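Local coordinates for protein sulfur oxygenase/reductase (Halothiobacillus neapolitanus, PDB 6QPA) that probably catalyses the oxygen-dependent oxidation and simultaneous reduction of elemental sulfur at a mononuclear iron centre, at residues H88-H92 with W115-F119; H93-K97 with P228-N232. One frame throughout, in Å; residues are numbered along the deposited sequence.

Contact 1: residues H88-H92 with W115-F119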
ATOM      1  N   HIS A  88      45.968  28.657  39.687  1.00 31.54           N
ATOM      2  CA  HIS A  88      45.406  28.293  38.394  1.00 37.91           C
ATOM      3  C   HIS A  88      46.461  28.364  37.296  1.00 34.43           C
ATOM      4  O   HIS A  88      46.582  27.447  36.474  1.00 34.05           O
ATOM      5  CB  HIS A  88      44.214  29.197  38.078  1.00 37.05           C
ATOM      6  CG  HIS A  88      43.566  28.921  36.753  1.00 36.07           C
ATOM      7  ND1 HIS A  88      43.578  29.832  35.717  1.00 40.82           N
ATOM      8  CD2 HIS A  88      42.890  27.844  36.294  1.00 38.93           C
ATOM      9  CE1 HIS A  88      42.929  29.331  34.682  1.00 40.52           C
ATOM     10  NE2 HIS A  88      42.493  28.127  35.009  1.00 41.09           N
ATOM     11  N   GLU A  89      47.244  29.445  37.271  1.00 35.53           N
ATOM     12  CA  GLU A  89      48.275  29.593  36.248  1.00 31.77           C
ATOM     13  C   GLU A  89      49.326  28.502  36.362  1.00 42.07           C
ATOM     14  O   GLU A  89      49.848  28.020  35.351  1.00 31.72           O
ATOM     15  CB  GLU A  89      48.928  30.972  36.358  1.00 30.94           C
ATOM     16  CG  GLU A  89      47.997  32.139  36.014  1.00 30.48           C
ATOM     17  CD  GLU A  89      47.604  32.162  34.546  1.00 33.03           C
ATOM     18  OE1 GLU A  89      48.448  31.806  33.684  1.00 34.79           O
ATOM     19  OE2 GLU A  89      46.447  32.517  34.239  1.00 35.17           O
ATOM     20  N   GLU A  90      49.662  28.110  37.588  1.00 31.92           N
ATOM     21  CA  GLU A  90      50.662  27.075  37.769  1.00 32.36           C
ATOM     22  C   GLU A  90      50.143  25.721  37.305  1.00 40.26           C
ATOM     23  O   GLU A  90      50.861  24.966  36.636  1.00 34.99           O
ATOM     24  CB  GLU A  90      51.077  27.025  39.232  1.00 32.60           C
ATOM     25  CG  GLU A  90      52.184  26.063  39.494  1.00 43.24           C
ATOM     26  CD  GLU A  90      52.694  26.178  40.910  1.00 49.56           C
ATOM     27  OE1 GLU A  90      51.901  25.921  41.844  1.00 45.76           O
ATOM     28  OE2 GLU A  90      53.875  26.564  41.083  1.00 49.17           O
ATOM     29  N   MET A  91      48.894  25.400  37.640  1.00 41.82           N
ATOM     30  CA  MET A  91      48.305  24.159  37.158  1.00 32.78           C
ATOM     31  C   MET A  91      48.342  24.100  35.634  1.00 38.15           C
ATOM     32  O   MET A  91      48.767  23.094  35.056  1.00 38.87           O
ATOM     33  CB  MET A  91      46.877  24.020  37.690  1.00 34.40           C
ATOM     34  CG  MET A  91      46.188  22.687  37.348  1.00 43.30           C
ATOM     35  SD  MET A  91      45.555  22.601  35.641  1.00 53.22           S
ATOM     36  CE  MET A  91      44.515  24.082  35.561  1.00 44.11           C
ATOM     37  N   HIS A  92      47.911  25.181  34.962  1.00 32.20           N
ATOM     38  CA  HIS A  92      47.973  25.217  33.499  1.00 35.58           C
ATOM     39  C   HIS A  92      49.399  25.034  32.989  1.00 38.40           C
ATOM     40  O   HIS A  92      49.621  24.376  31.970  1.00 37.15           O
ATOM     41  CB  HIS A  92      47.421  26.537  32.960  1.00 31.56           C
ATOM     42  CG  HIS A  92      45.974  26.490  32.592  1.00 47.59           C
ATOM     43  ND1 HIS A  92      45.497  25.708  31.563  1.00 51.98           N
ATOM     44  CD2 HIS A  92      44.906  27.161  33.083  1.00 52.19           C
ATOM     45  CE1 HIS A  92      44.191  25.878  31.453  1.00 57.70           C
ATOM     46  NE2 HIS A  92      43.806  26.755  32.364  1.00 57.69           N
ATOM     47  N   TRP A 115      37.431  31.743  26.211  1.00 34.90           N
ATOM     48  CA  TRP A 115      37.886  32.979  26.830  1.00 33.31           C
ATOM     49  C   TRP A 115      37.725  32.762  28.322  1.00 32.22           C
ATOM     50  O   TRP A 115      36.640  32.399  28.775  1.00 32.49           O
ATOM     51  CB  TRP A 115      37.072  34.174  26.329  1.00 32.15           C
ATOM     52  CG  TRP A 115      37.537  35.519  26.784  1.00 34.42           C
ATOM     53  CD1 TRP A 115      36.853  36.393  27.584  1.00 33.85           C
ATOM     54  CD2 TRP A 115      38.778  36.174  26.439  1.00 35.20           C
ATOM     55  NE1 TRP A 115      37.589  37.550  27.757  1.00 36.39           N
ATOM     56  CE2 TRP A 115      38.777  37.433  27.075  1.00 34.28           C
ATOM     57  CE3 TRP A 115      39.895  35.806  25.660  1.00 32.07           C
ATOM     58  CZ2 TRP A 115      39.837  38.339  26.945  1.00 31.36           C
ATOM     59  CZ3 TRP A 115      40.960  36.694  25.551  1.00 34.12           C
ATOM     60  CH2 TRP A 115      40.919  37.954  26.185  1.00 31.89           C
ATOM     61  N   GLU A 116      38.807  32.911  29.086  1.00 33.55           N
ATOM     62  CA  GLU A 116      38.793  32.503  30.490  1.00 36.62           C
ATOM     63  C   GLU A 116      39.161  33.674  31.395  1.00 35.47           C
ATOM     64  O   GLU A 116      40.327  33.809  31.805  1.00 29.30           O
ATOM     65  CB  GLU A 116      39.730  31.326  30.740  1.00 28.64           C
ATOM     66  CG  GLU A 116      39.471  30.683  32.099  1.00 33.15           C
ATOM     67  CD  GLU A 116      40.415  29.553  32.404  1.00 36.07           C
ATOM     68  OE1 GLU A 116      41.602  29.675  32.062  1.00 41.27           O
ATOM     69  OE2 GLU A 116      39.979  28.553  33.000  1.00 50.21           O
ATOM     70  N   PRO A 117      38.198  34.519  31.748  1.00 25.65           N
ATOM     71  CA  PRO A 117      38.473  35.613  32.686  1.00 25.86           C
ATOM     72  C   PRO A 117      38.489  35.119  34.125  1.00 30.58           C
ATOM     73  O   PRO A 117      37.899  34.093  34.475  1.00 28.32           O
ATOM     74  CB  PRO A 117      37.301  36.587  32.465  1.00 29.87           C
ATOM     75  CG  PRO A 117      36.526  36.043  31.270  1.00 27.79           C
ATOM     76  CD  PRO A 117      36.815  34.577  31.240  1.00 26.44           C
ATOM     77  N   TYR A 118      39.166  35.892  34.960  1.00 26.23           N
ATOM     78  CA  TYR A 118      39.225  35.686  36.402  1.00 31.13           C
ATOM     79  C   TYR A 118      38.202  36.577  37.107  1.00 37.65           C
ATOM     80  O   TYR A 118      38.027  37.750  36.742  1.00 29.66           O
ATOM     81  CB  TYR A 118      40.619  36.012  36.933  1.00 29.92           C
ATOM     82  CG  TYR A 118      41.699  34.992  36.635  1.00 30.44           C
ATOM     83  CD1 TYR A 118      41.755  33.793  37.338  1.00 30.78           C
ATOM     84  CD2 TYR A 118      42.706  35.253  35.694  1.00 28.15           C
ATOM     85  CE1 TYR A 118      42.762  32.857  37.106  1.00 33.15           C
ATOM     86  CE2 TYR A 118      43.724  34.314  35.454  1.00 30.63           C
ATOM     87  CZ  TYR A 118      43.737  33.122  36.169  1.00 29.09           C
ATOM     88  OH  TYR A 118      44.712  32.188  35.969  1.00 35.10           O
ATOM     89  N   PHE A 119      37.530  36.017  38.124  1.00 30.67           N
ATOM     90  CA  PHE A 119      36.475  36.723  38.832  1.00 28.78           C
ATOM     91  C   PHE A 119      36.716  36.713  40.330  1.00 34.35           C
ATOM     92  O   PHE A 119      37.089  35.695  40.920  1.00 31.39           O
ATOM     93  CB  PHE A 119      35.086  36.128  38.539  1.00 29.04           C
ATOM     94  CG  PHE A 119      34.650  36.356  37.139  1.00 31.63           C
ATOM     95  CD1 PHE A 119      35.071  35.507  36.139  1.00 27.77           C
ATOM     96  CD2 PHE A 119      33.873  37.453  36.811  1.00 31.55           C
ATOM     97  CE1 PHE A 119      34.702  35.731  34.831  1.00 29.18           C
ATOM     98  CE2 PHE A 119      33.506  37.692  35.509  1.00 31.77           C
ATOM     99  CZ  PHE A 119      33.918  36.814  34.509  1.00 30.94           C
TER
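His88 ND1 bonds Tyr118 on the strand, while NE2 is joined to Glu116 through the iron. The ND1 hydrogen bond to Tyr118 OH is 2.6 Å long, nearly straight (174°) and in the plane of the imidazole; NE2 binds the iron together with His92 NE2 and Glu116 OE2. The first torsion puts CG anti to the backbone N (chi1 179°), which carries the ring off helix 85-94 toward the strand. On the tyrosine it is the hydroxyl that makes the bond, with the two ring planes 86° apart. Tyr118 OH in turn donates a very short hydrogen bond to Glu89 OE2, at 2.5 Å, the carboxylate oxygen lying at the edge of the phenol ring. Glu89 reaches it by a bend in its own chain, and OE2 also bonds Ser205.

This is the tight end. Glu116, extended beyond CG, comes from the opposite direction and sets OE1 3.0 Å from His88 CE1, at the imidazole edge. Toward His92 the packing is slacker, though just as buried: across the two segments His92 approaches only Glu116, with His92 NE2 3.7 Å from Glu116 OE1, and the iron ties the two together.

With an alanine at His88, the iron would probably lose one protein ligand and Tyr118 OH its N-H donor. Two histidines and one carboxylate make this the facial triad of a non-haem iron enzyme; since such a triad occupies one face of the metal, the other positions are probably left for water, oxygen or sulfur substrate.

Contact 2: residues H93-K97 with P228-N232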
ATOM      1  N   HIS A  93      50.374  25.631  33.667  1.00 32.26           N
ATOM      2  CA  HIS A  93      51.757  25.469  33.253  1.00 34.84           C
ATOM      3  C   HIS A  93      52.227  24.037  33.461  1.00 34.81           C
ATOM      4  O   HIS A  93      52.798  23.423  32.555  1.00 36.75           O
ATOM      5  CB  HIS A  93      52.654  26.448  34.017  1.00 34.59           C
ATOM      6  CG  HIS A  93      54.109  26.168  33.831  1.00 44.82           C
ATOM      7  ND1 HIS A  93      54.844  26.690  32.786  1.00 44.79           N
ATOM      8  CD2 HIS A  93      54.959  25.386  34.538  1.00 42.11           C
ATOM      9  CE1 HIS A  93      56.083  26.250  32.866  1.00 38.95           C
ATOM     10  NE2 HIS A  93      56.179  25.454  33.914  1.00 43.46           N
ATOM     11  N   ASP A  94      51.997  23.492  34.658  1.00 33.81           N
ATOM     12  CA  ASP A  94      52.506  22.172  34.994  1.00 36.97           C
ATOM     13  C   ASP A  94      51.855  21.068  34.170  1.00 42.59           C
ATOM     14  O   ASP A  94      52.452  20.002  34.006  1.00 47.38           O
ATOM     15  CB  ASP A  94      52.312  21.890  36.490  1.00 38.83           C
ATOM     16  CG  ASP A  94      53.187  22.777  37.391  1.00 43.17           C
ATOM     17  OD1 ASP A  94      54.076  23.494  36.890  1.00 44.73           O
ATOM     18  OD2 ASP A  94      52.982  22.744  38.623  1.00 49.22           O
ATOM     19  N   ASN A  95      50.649  21.283  33.658  1.00 36.25           N
ATOM     20  CA  ASN A  95      49.948  20.254  32.910  1.00 38.18           C
ATOM     21  C   ASN A  95      49.693  20.711  31.480  1.00 33.31           C
ATOM     22  O   ASN A  95      48.730  20.280  30.835  1.00 36.48           O
ATOM     23  CB  ASN A  95      48.645  19.891  33.616  1.00 42.22           C
ATOM     24  CG  ASN A  95      48.871  19.439  35.054  1.00 48.21           C
ATOM     25  OD1 ASN A  95      48.571  20.172  35.991  1.00 52.38           O
ATOM     26  ND2 ASN A  95      49.404  18.237  35.230  1.00 45.53           N
ATOM     27  N   PHE A  96      50.558  21.590  30.973  1.00 33.12           N
ATOM     28  CA  PHE A  96      50.258  22.260  29.713  1.00 36.06           C
ATOM     29  C   PHE A  96      50.125  21.262  28.561  1.00 33.77           C
ATOM     30  O   PHE A  96      49.207  21.367  27.738  1.00 33.87           O
ATOM     31  CB  PHE A  96      51.317  23.316  29.406  1.00 33.51           C
ATOM     32  CG  PHE A  96      51.003  24.125  28.177  1.00 38.15           C
ATOM     33  CD1 PHE A  96      49.981  25.057  28.193  1.00 36.19           C
ATOM     34  CD2 PHE A  96      51.691  23.911  26.994  1.00 39.03           C
ATOM     35  CE1 PHE A  96      49.671  25.791  27.060  1.00 39.63           C
ATOM     36  CE2 PHE A  96      51.388  24.635  25.857  1.00 38.14           C
ATOM     37  CZ  PHE A  96      50.376  25.578  25.889  1.00 36.94           C
ATOM     38  N   LYS A  97      51.053  20.304  28.469  1.00 33.59           N
ATOM     39  CA  LYS A  97      50.999  19.330  27.379  1.00 39.00           C
ATOM     40  C   LYS A  97      49.707  18.530  27.404  1.00 38.54           C
ATOM     41  O   LYS A  97      49.101  18.290  26.350  1.00 35.78           O
ATOM     42  CB  LYS A  97      52.196  18.373  27.428  1.00 35.49           C
ATOM     43  CG  LYS A  97      53.543  18.975  27.046  1.00 55.64           C
ATOM     44  CD  LYS A  97      54.689  18.224  27.739  1.00 57.51           C
ATOM     45  CE  LYS A  97      54.277  16.779  28.054  1.00 63.99           C
ATOM     46  NZ  LYS A  97      54.858  16.262  29.332  1.00 70.47           N
ATOM     47  N   PRO A 228      52.511  19.519  21.337  1.00 37.11           N
ATOM     48  CA  PRO A 228      52.025  20.828  21.784  1.00 39.05           C
ATOM     49  C   PRO A 228      53.046  21.915  21.513  1.00 44.87           C
ATOM     50  O   PRO A 228      54.249  21.637  21.404  1.00 35.76           O
ATOM     51  CB  PRO A 228      51.824  20.627  23.294  1.00 42.03           C
ATOM     52  CG  PRO A 228      52.851  19.565  23.650  1.00 48.69           C
ATOM     53  CD  PRO A 228      52.894  18.635  22.452  1.00 44.87           C
ATOM     54  N   PRO A 229      52.615  23.168  21.416  1.00 42.04           N
ATOM     55  CA  PRO A 229      53.576  24.277  21.382  1.00 42.84           C
ATOM     56  C   PRO A 229      54.260  24.430  22.732  1.00 43.80           C
ATOM     57  O   PRO A 229      53.866  23.827  23.731  1.00 39.72           O
ATOM     58  CB  PRO A 229      52.707  25.496  21.057  1.00 42.94           C
ATOM     59  CG  PRO A 229      51.363  25.141  21.611  1.00 40.23           C
ATOM     60  CD  PRO A 229      51.217  23.640  21.393  1.00 38.45           C
ATOM     61  N   GLU A 230      55.318  25.240  22.743  1.00 43.25           N
ATOM     62  CA  GLU A 230      55.932  25.661  23.999  1.00 46.86           C
ATOM     63  C   GLU A 230      54.997  26.574  24.789  1.00 42.92           C
ATOM     64  O   GLU A 230      54.244  27.368  24.220  1.00 41.51           O
ATOM     65  CB  GLU A 230      57.259  26.378  23.733  1.00 50.79           C
ATOM     66  CG  GLU A 230      58.349  25.488  23.172  1.00 60.94           C
ATOM     67  CD  GLU A 230      58.617  24.281  24.058  1.00 67.45           C
ATOM     68  OE1 GLU A 230      58.314  23.146  23.631  1.00 70.98           O
ATOM     69  OE2 GLU A 230      59.102  24.471  25.197  1.00 72.53           O
ATOM     70  N   TYR A 231      55.043  26.449  26.110  1.00 40.78           N
ATOM     71  CA  TYR A 231      54.309  27.349  26.987  1.00 39.51           C
ATOM     72  C   TYR A 231      54.839  28.770  26.809  1.00 43.82           C
ATOM     73  O   TYR A 231      55.960  29.077  27.226  1.00 43.34           O
ATOM     74  CB  TYR A 231      54.438  26.856  28.431  1.00 35.51           C
ATOM     75  CG  TYR A 231      53.759  27.700  29.479  1.00 36.79           C
ATOM     76  CD1 TYR A 231      54.417  28.777  30.063  1.00 28.87           C
ATOM     77  CD2 TYR A 231      52.447  27.421  29.891  1.00 38.56           C
ATOM     78  CE1 TYR A 231      53.780  29.571  31.040  1.00 34.07           C
ATOM     79  CE2 TYR A 231      51.819  28.192  30.860  1.00 32.69           C
ATOM     80  CZ  TYR A 231      52.494  29.274  31.428  1.00 35.41           C
ATOM     81  OH  TYR A 231      51.877  30.047  32.383  1.00 36.41           O
ATOM     82  N   ASN A 232      54.048  29.642  26.188  1.00 39.30           N
ATOM     83  CA  ASN A 232      54.480  31.008  25.934  1.00 36.81           C
ATOM     84  C   ASN A 232      53.282  31.828  25.474  1.00 43.72           C
ATOM     85  O   ASN A 232      52.316  31.286  24.927  1.00 39.40           O
ATOM     86  CB  ASN A 232      55.612  31.055  24.907  1.00 36.01           C
ATOM     87  CG  ASN A 232      56.421  32.369  24.975  1.00 36.92           C
ATOM     88  OD1 ASN A 232      56.279  33.157  25.895  1.00 42.27           O
ATOM     89  ND2 ASN A 232      57.269  32.583  23.996  1.00 44.02           N
TER
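An aromatic cluster of His93, Phe96 and Tyr231 joins the end of the iron-binding helix to a long loop, with the tyrosine in the middle. His93 turns its edge to the face of Tyr231 in a T-shaped pair, ring centroids 4.5 Å apart and planes at 89°. The atom leading that edge is ND1, 3.4 Å above the phenol ring and over its centre. With CG anti to the backbone N (chi1 169°), the imidazole swings across the tyrosine, and His93 CB settles on the same ring as an off-centre CH-pi contact, 4.1 Å from the centroid of Tyr231.

Tyr231 in turn offers an edge to Phe96, a second T-shaped pair with planes at 90°. Here Tyr231 CD2 comes over the face of Phe96, 3.8 Å from Phe96 CD1. The far edge of the phenyl ring meets backbone: Phe96 CE2 lies 3.4 Å from Pro229 O, which sits near the ring plane. Further along, Lys97 CG rests on Pro228 CG at 3.5 Å, so the aliphatic root of the lysine does the packing while its amine leads away from the loop. No hydrogen bond crosses between the segments; the join is held by ring and apolar contacts.

Asn95 breaks the helical run between 85-94 and 96-101, so His93 belongs to one helix and Phe96 to the next. The loop, which runs from helix 214-220 to strand 245-246, spans both: Phe100 of helix 96-101 lies against Pro228 and Pro229, Tyr231 touches Ile207, and Asn227 of a neighbouring subunit packs on Lys97.

In the fold
The two contacts follow one another on helix 85-94: contact 1 uses its iron-binding part, contact 2 its last residues and the start of helix 96-101. In chain order the segments run 88-92, 93-97, 115-119, 228-232, so the contacts interleave, and their centres lie about 14 Å apart. Contact 1 fixes the helix to strand 110-125 of the antiparallel sheet, deeper in the chain; contact 2, farther from the chain's centre, secures it to the loop before strand 245-246. They touch where Glu89 OE1 lies 4.1 Å from Tyr231 OH. The helix carrying both iron histidines is thus packed against sheet and loop in turn.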